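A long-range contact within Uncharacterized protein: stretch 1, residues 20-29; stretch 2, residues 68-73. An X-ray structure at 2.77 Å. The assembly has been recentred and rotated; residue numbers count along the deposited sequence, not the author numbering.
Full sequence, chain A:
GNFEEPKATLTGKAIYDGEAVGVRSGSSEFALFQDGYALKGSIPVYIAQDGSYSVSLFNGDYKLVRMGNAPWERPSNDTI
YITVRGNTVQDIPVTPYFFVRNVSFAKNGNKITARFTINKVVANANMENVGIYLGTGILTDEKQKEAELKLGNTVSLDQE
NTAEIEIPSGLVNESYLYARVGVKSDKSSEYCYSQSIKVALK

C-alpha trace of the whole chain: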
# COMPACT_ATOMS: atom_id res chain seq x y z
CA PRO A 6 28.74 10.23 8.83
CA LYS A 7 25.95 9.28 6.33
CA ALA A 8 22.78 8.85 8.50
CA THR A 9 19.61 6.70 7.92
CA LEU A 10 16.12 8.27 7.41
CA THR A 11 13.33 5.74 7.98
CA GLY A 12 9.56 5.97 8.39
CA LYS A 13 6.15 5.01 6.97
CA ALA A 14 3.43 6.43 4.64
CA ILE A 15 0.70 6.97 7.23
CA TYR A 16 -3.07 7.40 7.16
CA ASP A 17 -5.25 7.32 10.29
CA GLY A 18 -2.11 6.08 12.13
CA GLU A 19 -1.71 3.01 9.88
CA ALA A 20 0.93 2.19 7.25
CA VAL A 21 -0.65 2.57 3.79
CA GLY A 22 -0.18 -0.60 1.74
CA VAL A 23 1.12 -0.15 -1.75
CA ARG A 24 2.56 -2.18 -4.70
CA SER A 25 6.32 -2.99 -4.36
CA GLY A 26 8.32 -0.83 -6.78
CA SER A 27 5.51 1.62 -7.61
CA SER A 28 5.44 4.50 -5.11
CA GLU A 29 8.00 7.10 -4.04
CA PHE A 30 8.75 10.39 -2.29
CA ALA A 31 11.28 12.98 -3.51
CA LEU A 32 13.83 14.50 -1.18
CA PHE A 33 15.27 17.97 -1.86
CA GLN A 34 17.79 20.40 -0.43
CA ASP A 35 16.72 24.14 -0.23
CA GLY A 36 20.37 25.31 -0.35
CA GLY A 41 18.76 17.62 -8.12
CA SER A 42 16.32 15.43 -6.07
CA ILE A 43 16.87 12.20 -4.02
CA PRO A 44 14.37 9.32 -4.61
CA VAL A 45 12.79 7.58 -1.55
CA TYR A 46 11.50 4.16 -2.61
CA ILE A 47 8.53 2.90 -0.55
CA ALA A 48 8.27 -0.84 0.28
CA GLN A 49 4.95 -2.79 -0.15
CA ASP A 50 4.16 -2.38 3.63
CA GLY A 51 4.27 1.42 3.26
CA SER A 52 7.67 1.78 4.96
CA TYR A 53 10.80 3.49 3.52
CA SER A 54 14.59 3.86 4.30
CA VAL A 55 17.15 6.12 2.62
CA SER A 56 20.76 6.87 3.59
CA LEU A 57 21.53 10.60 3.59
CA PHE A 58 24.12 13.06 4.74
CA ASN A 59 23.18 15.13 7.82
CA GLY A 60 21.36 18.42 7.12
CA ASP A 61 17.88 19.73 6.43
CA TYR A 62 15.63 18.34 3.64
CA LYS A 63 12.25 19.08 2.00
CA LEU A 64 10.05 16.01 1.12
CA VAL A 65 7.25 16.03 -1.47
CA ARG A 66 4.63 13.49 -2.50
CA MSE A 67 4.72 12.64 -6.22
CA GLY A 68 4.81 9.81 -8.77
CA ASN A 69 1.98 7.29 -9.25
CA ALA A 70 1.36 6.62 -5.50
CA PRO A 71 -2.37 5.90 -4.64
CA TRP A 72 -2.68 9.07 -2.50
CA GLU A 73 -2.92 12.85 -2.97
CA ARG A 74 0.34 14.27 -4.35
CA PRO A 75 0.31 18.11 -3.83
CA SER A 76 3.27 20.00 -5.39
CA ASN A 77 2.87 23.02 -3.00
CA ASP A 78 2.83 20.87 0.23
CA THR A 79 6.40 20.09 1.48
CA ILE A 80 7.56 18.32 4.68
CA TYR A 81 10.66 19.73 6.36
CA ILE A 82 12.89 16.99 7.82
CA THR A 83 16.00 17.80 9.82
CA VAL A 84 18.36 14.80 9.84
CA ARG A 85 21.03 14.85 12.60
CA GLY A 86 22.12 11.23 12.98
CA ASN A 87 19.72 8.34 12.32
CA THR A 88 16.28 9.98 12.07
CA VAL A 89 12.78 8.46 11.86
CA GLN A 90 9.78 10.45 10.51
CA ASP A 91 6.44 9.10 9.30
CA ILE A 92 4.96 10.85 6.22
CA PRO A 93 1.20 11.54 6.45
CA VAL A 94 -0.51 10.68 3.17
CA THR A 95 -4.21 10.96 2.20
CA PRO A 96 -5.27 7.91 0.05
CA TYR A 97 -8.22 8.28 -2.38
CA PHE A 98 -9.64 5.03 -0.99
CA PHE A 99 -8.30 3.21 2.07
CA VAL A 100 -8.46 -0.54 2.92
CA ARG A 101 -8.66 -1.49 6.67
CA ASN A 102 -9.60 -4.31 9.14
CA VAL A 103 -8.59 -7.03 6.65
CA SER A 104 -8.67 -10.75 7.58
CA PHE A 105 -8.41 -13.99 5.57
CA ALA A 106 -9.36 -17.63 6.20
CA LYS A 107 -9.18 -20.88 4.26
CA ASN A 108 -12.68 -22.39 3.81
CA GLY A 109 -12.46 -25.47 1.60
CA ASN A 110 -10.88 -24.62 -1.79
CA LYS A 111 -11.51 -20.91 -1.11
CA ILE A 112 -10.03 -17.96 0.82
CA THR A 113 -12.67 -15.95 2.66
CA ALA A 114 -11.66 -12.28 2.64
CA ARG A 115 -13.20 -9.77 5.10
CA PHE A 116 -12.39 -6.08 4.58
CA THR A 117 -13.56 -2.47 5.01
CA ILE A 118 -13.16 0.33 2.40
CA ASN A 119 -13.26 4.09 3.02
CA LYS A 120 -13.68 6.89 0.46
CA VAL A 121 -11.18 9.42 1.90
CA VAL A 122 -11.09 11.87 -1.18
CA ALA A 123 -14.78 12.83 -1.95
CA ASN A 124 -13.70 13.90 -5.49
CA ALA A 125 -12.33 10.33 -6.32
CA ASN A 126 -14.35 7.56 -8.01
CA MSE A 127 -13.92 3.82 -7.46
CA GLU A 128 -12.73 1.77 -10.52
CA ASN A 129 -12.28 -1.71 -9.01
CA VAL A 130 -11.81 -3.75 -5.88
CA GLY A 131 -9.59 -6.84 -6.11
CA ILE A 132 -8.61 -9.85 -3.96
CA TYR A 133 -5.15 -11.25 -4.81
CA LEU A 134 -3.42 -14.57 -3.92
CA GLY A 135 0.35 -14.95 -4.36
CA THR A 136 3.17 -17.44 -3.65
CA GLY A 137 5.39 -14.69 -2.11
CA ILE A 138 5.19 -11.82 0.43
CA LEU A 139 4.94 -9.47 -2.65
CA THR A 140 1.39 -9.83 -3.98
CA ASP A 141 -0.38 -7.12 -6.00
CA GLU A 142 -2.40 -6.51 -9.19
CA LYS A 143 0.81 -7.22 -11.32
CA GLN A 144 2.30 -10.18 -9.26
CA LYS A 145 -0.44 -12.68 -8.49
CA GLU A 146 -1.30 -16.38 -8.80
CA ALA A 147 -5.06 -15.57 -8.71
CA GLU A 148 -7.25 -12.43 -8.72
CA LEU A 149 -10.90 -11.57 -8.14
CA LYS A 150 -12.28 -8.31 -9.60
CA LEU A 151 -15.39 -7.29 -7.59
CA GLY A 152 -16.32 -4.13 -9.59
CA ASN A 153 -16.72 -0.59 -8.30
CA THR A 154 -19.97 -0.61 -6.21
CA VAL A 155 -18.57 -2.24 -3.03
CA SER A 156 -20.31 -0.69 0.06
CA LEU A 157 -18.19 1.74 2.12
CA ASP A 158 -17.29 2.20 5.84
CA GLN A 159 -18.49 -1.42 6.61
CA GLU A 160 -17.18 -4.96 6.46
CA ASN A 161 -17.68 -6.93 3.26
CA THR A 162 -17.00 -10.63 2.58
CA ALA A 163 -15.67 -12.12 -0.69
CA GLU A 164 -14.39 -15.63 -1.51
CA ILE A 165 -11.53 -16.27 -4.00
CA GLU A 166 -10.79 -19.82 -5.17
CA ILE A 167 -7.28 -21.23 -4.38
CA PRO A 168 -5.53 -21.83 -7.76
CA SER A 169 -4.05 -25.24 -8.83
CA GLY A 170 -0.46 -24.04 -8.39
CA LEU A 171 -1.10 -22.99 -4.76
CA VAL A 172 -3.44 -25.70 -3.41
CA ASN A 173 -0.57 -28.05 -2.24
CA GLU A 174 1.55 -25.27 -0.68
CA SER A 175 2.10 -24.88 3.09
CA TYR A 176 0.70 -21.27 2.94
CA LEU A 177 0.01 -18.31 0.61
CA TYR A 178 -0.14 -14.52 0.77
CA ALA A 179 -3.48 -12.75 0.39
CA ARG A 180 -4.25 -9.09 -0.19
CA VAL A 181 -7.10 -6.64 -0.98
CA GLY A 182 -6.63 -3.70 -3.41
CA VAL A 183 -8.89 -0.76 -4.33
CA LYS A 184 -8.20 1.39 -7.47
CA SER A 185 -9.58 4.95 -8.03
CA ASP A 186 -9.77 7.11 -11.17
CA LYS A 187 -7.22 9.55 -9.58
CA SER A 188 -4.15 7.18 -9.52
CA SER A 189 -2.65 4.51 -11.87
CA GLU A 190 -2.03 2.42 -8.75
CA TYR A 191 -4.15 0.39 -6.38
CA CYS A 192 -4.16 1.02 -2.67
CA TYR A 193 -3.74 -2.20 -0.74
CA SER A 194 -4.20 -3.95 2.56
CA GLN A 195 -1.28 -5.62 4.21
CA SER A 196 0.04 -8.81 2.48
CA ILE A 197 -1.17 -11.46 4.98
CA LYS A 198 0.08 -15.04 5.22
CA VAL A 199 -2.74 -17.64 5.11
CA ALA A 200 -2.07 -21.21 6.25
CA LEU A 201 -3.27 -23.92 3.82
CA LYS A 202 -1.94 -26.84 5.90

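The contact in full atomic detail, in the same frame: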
# COMPACT_ATOMS: atom_id res chain seq x y z
N ALA A 20 0.09 2.18 8.45
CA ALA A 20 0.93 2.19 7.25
C ALA A 20 0.09 1.85 6.03
O ALA A 20 -0.66 0.86 6.06
CB ALA A 20 2.09 1.23 7.41
N VAL A 21 0.14 2.70 5.01
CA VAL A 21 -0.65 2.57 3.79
C VAL A 21 0.03 1.56 2.85
O VAL A 21 1.12 1.81 2.34
CB VAL A 21 -0.87 3.93 3.08
CG1 VAL A 21 -1.67 3.75 1.80
CG2 VAL A 21 -1.60 4.90 3.99
N GLY A 22 -0.67 0.46 2.60
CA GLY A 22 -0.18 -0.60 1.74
C GLY A 22 -0.09 -0.16 0.29
O GLY A 22 -0.96 0.55 -0.22
N VAL A 23 1.01 -0.55 -0.37
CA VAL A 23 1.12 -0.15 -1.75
C VAL A 23 1.82 -1.29 -2.53
O VAL A 23 2.20 -2.29 -1.91
CB VAL A 23 1.85 1.20 -1.84
CG1 VAL A 23 3.35 1.06 -1.58
CG2 VAL A 23 1.59 1.83 -3.17
N ARG A 24 1.90 -1.17 -3.88
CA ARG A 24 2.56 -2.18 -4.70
C ARG A 24 4.11 -1.96 -4.64
O ARG A 24 4.59 -0.83 -4.79
CB ARG A 24 2.03 -2.15 -6.14
CG ARG A 24 2.72 -3.16 -7.05
CD ARG A 24 2.19 -3.20 -8.46
NE ARG A 24 2.47 -1.95 -9.17
CZ ARG A 24 3.56 -1.71 -9.89
NH1 ARG A 24 4.50 -2.64 -10.01
NH2 ARG A 24 3.72 -0.55 -10.49
N SER A 25 4.88 -3.05 -4.42
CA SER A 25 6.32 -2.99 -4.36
C SER A 25 6.82 -2.49 -5.70
O SER A 25 6.34 -2.95 -6.73
CB SER A 25 6.94 -4.35 -3.99
OG SER A 25 8.35 -4.27 -3.80
N GLY A 26 7.71 -1.50 -5.64
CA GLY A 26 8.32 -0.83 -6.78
C GLY A 26 7.41 0.11 -7.55
O GLY A 26 7.59 0.25 -8.76
N SER A 27 6.45 0.76 -6.88
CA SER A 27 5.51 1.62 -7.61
C SER A 27 5.45 3.07 -7.10
O SER A 27 5.21 4.00 -7.89
CB SER A 27 4.11 1.04 -7.51
OG SER A 27 3.62 1.11 -6.19
N SER A 28 5.61 3.22 -5.77
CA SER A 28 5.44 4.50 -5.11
C SER A 28 6.72 5.01 -4.50
O SER A 28 7.59 4.23 -4.07
CB SER A 28 4.37 4.36 -4.03
OG SER A 28 3.20 3.88 -4.66
N GLU A 29 6.84 6.35 -4.50
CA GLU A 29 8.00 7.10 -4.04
C GLU A 29 7.64 8.42 -3.38
O GLU A 29 6.50 8.88 -3.45
CB GLU A 29 8.89 7.43 -5.24
CG GLU A 29 9.46 6.25 -6.01
CD GLU A 29 10.10 6.56 -7.35
OE1 GLU A 29 10.48 7.72 -7.62
OE2 GLU A 29 10.23 5.59 -8.13
N GLY A 68 4.82 11.07 -8.07
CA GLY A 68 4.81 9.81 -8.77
C GLY A 68 3.41 9.28 -8.99
O GLY A 68 2.48 10.06 -9.19
N ASN A 69 3.25 7.94 -8.96
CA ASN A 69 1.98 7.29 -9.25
C ASN A 69 1.33 6.72 -8.00
O ASN A 69 0.31 6.03 -8.12
CB ASN A 69 2.21 6.18 -10.25
CG ASN A 69 2.74 6.67 -11.57
OD1 ASN A 69 2.16 7.53 -12.26
ND2 ASN A 69 3.82 6.07 -11.98
N ALA A 70 1.87 7.07 -6.80
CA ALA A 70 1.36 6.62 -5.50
C ALA A 70 -0.20 6.78 -5.38
O ALA A 70 -0.75 7.79 -5.86
CB ALA A 70 2.04 7.39 -4.40
N PRO A 71 -0.90 5.81 -4.73
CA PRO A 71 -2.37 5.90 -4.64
C PRO A 71 -2.88 6.86 -3.53
O PRO A 71 -3.90 6.58 -2.86
CB PRO A 71 -2.77 4.47 -4.33
CG PRO A 71 -1.60 3.92 -3.55
CD PRO A 71 -0.39 4.54 -4.17
N TRP A 72 -2.26 8.03 -3.43
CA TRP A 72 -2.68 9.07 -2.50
C TRP A 72 -2.49 10.43 -3.13
O TRP A 72 -1.84 10.54 -4.17
CB TRP A 72 -1.91 8.98 -1.18
CG TRP A 72 -0.42 8.86 -1.30
CD1 TRP A 72 0.46 9.85 -1.62
CD2 TRP A 72 0.37 7.72 -0.92
NE1 TRP A 72 1.75 9.35 -1.59
CE2 TRP A 72 1.72 8.06 -1.13
CE3 TRP A 72 0.05 6.42 -0.46
CZ2 TRP A 72 2.76 7.15 -0.88
CZ3 TRP A 72 1.08 5.52 -0.25
CH2 TRP A 72 2.42 5.89 -0.43
N GLU A 73 -3.07 11.49 -2.50
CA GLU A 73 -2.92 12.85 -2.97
C GLU A 73 -1.45 13.23 -2.99
O GLU A 73 -0.73 12.95 -2.04
CB GLU A 73 -3.71 13.84 -2.13
CG GLU A 73 -5.21 13.75 -2.28
CD GLU A 73 -5.98 14.86 -1.58
OE1 GLU A 73 -5.51 15.36 -0.53
OE2 GLU A 73 -7.05 15.24 -2.11

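No hydrogen bond crosses between residues 20-29 and 68-73. The two stretches meet by van der Waals packing, burying 311 Å² summed over both sides, and the side-chain torsions show how the contact is made.

W72 contributes the largest covered area of any residue here, 65 Å². Its CA-to-CB bond points toward the first stretch, and chi1 of 49° (p) with chi2 of 75° lays the indole across the gap, so that its six-membered ring reaches both V21 and S28. V21 also points toward its partner. With chi1 at 179° (t), its CG1 lies 3.9 Å from W72 CZ3, close to the plane of the ring, so the methyl meets the indole at its edge. S28 CB approaches W72 CH2 more loosely, at 4.4 Å.

V23 and P71 form the tightest apolar pair. V23 adopts chi1 of 74° (p), which places CG2 3.5 Å from P71 CD; V23 CG1 is 5.7 Å from P71 CD. The rotamer thus presents one branch to the proline ring. P71, with a C-gamma endo pucker, directs its own CA-to-CB bond toward the first stretch. Between V21 and V23, G22 has no side chain and makes no contact within 4.5 Å; an ideal CB there would point away.

S28 is a buried polar residue whose side chain packs against A70, P71 and W72. Its chi1 of -56° (m) sets OG 3.4 Å from A70 CA, 3.7 Å from A70 CB and 3.7 Å from P71 CD. These neighbours are all carbon, so the hydroxyl finds no hydrogen-bonding partner across the contact. It instead donates to S27 OG at 3.2 Å from S28 OG. S27, at chi1 of 67° (p), passes the chain on: S27 OG donates to R24 O at 2.6 Å. S27 N also makes a weak bond to R24 O, 3.2 Å. Together these bonds tie the turn through S25 and G26, where G26 has phi/psi of 73/32, a positive phi that favours glycine.

In the second stretch, a weak backbone bond from W72 N to A70 O, 2.9 Å, spans P71. N69 CB lies 4.4 Å from S27 O, a long contact. E29 points its CA-to-CB bond away, and E29 CB is 5.9 Å from G68 CA. R24 extends through chi1 and chi2 near 180°, yet R24 NH2 is 6.8 Å from N69 ND2; its NE is hydrogen-bonded elsewhere in the structure.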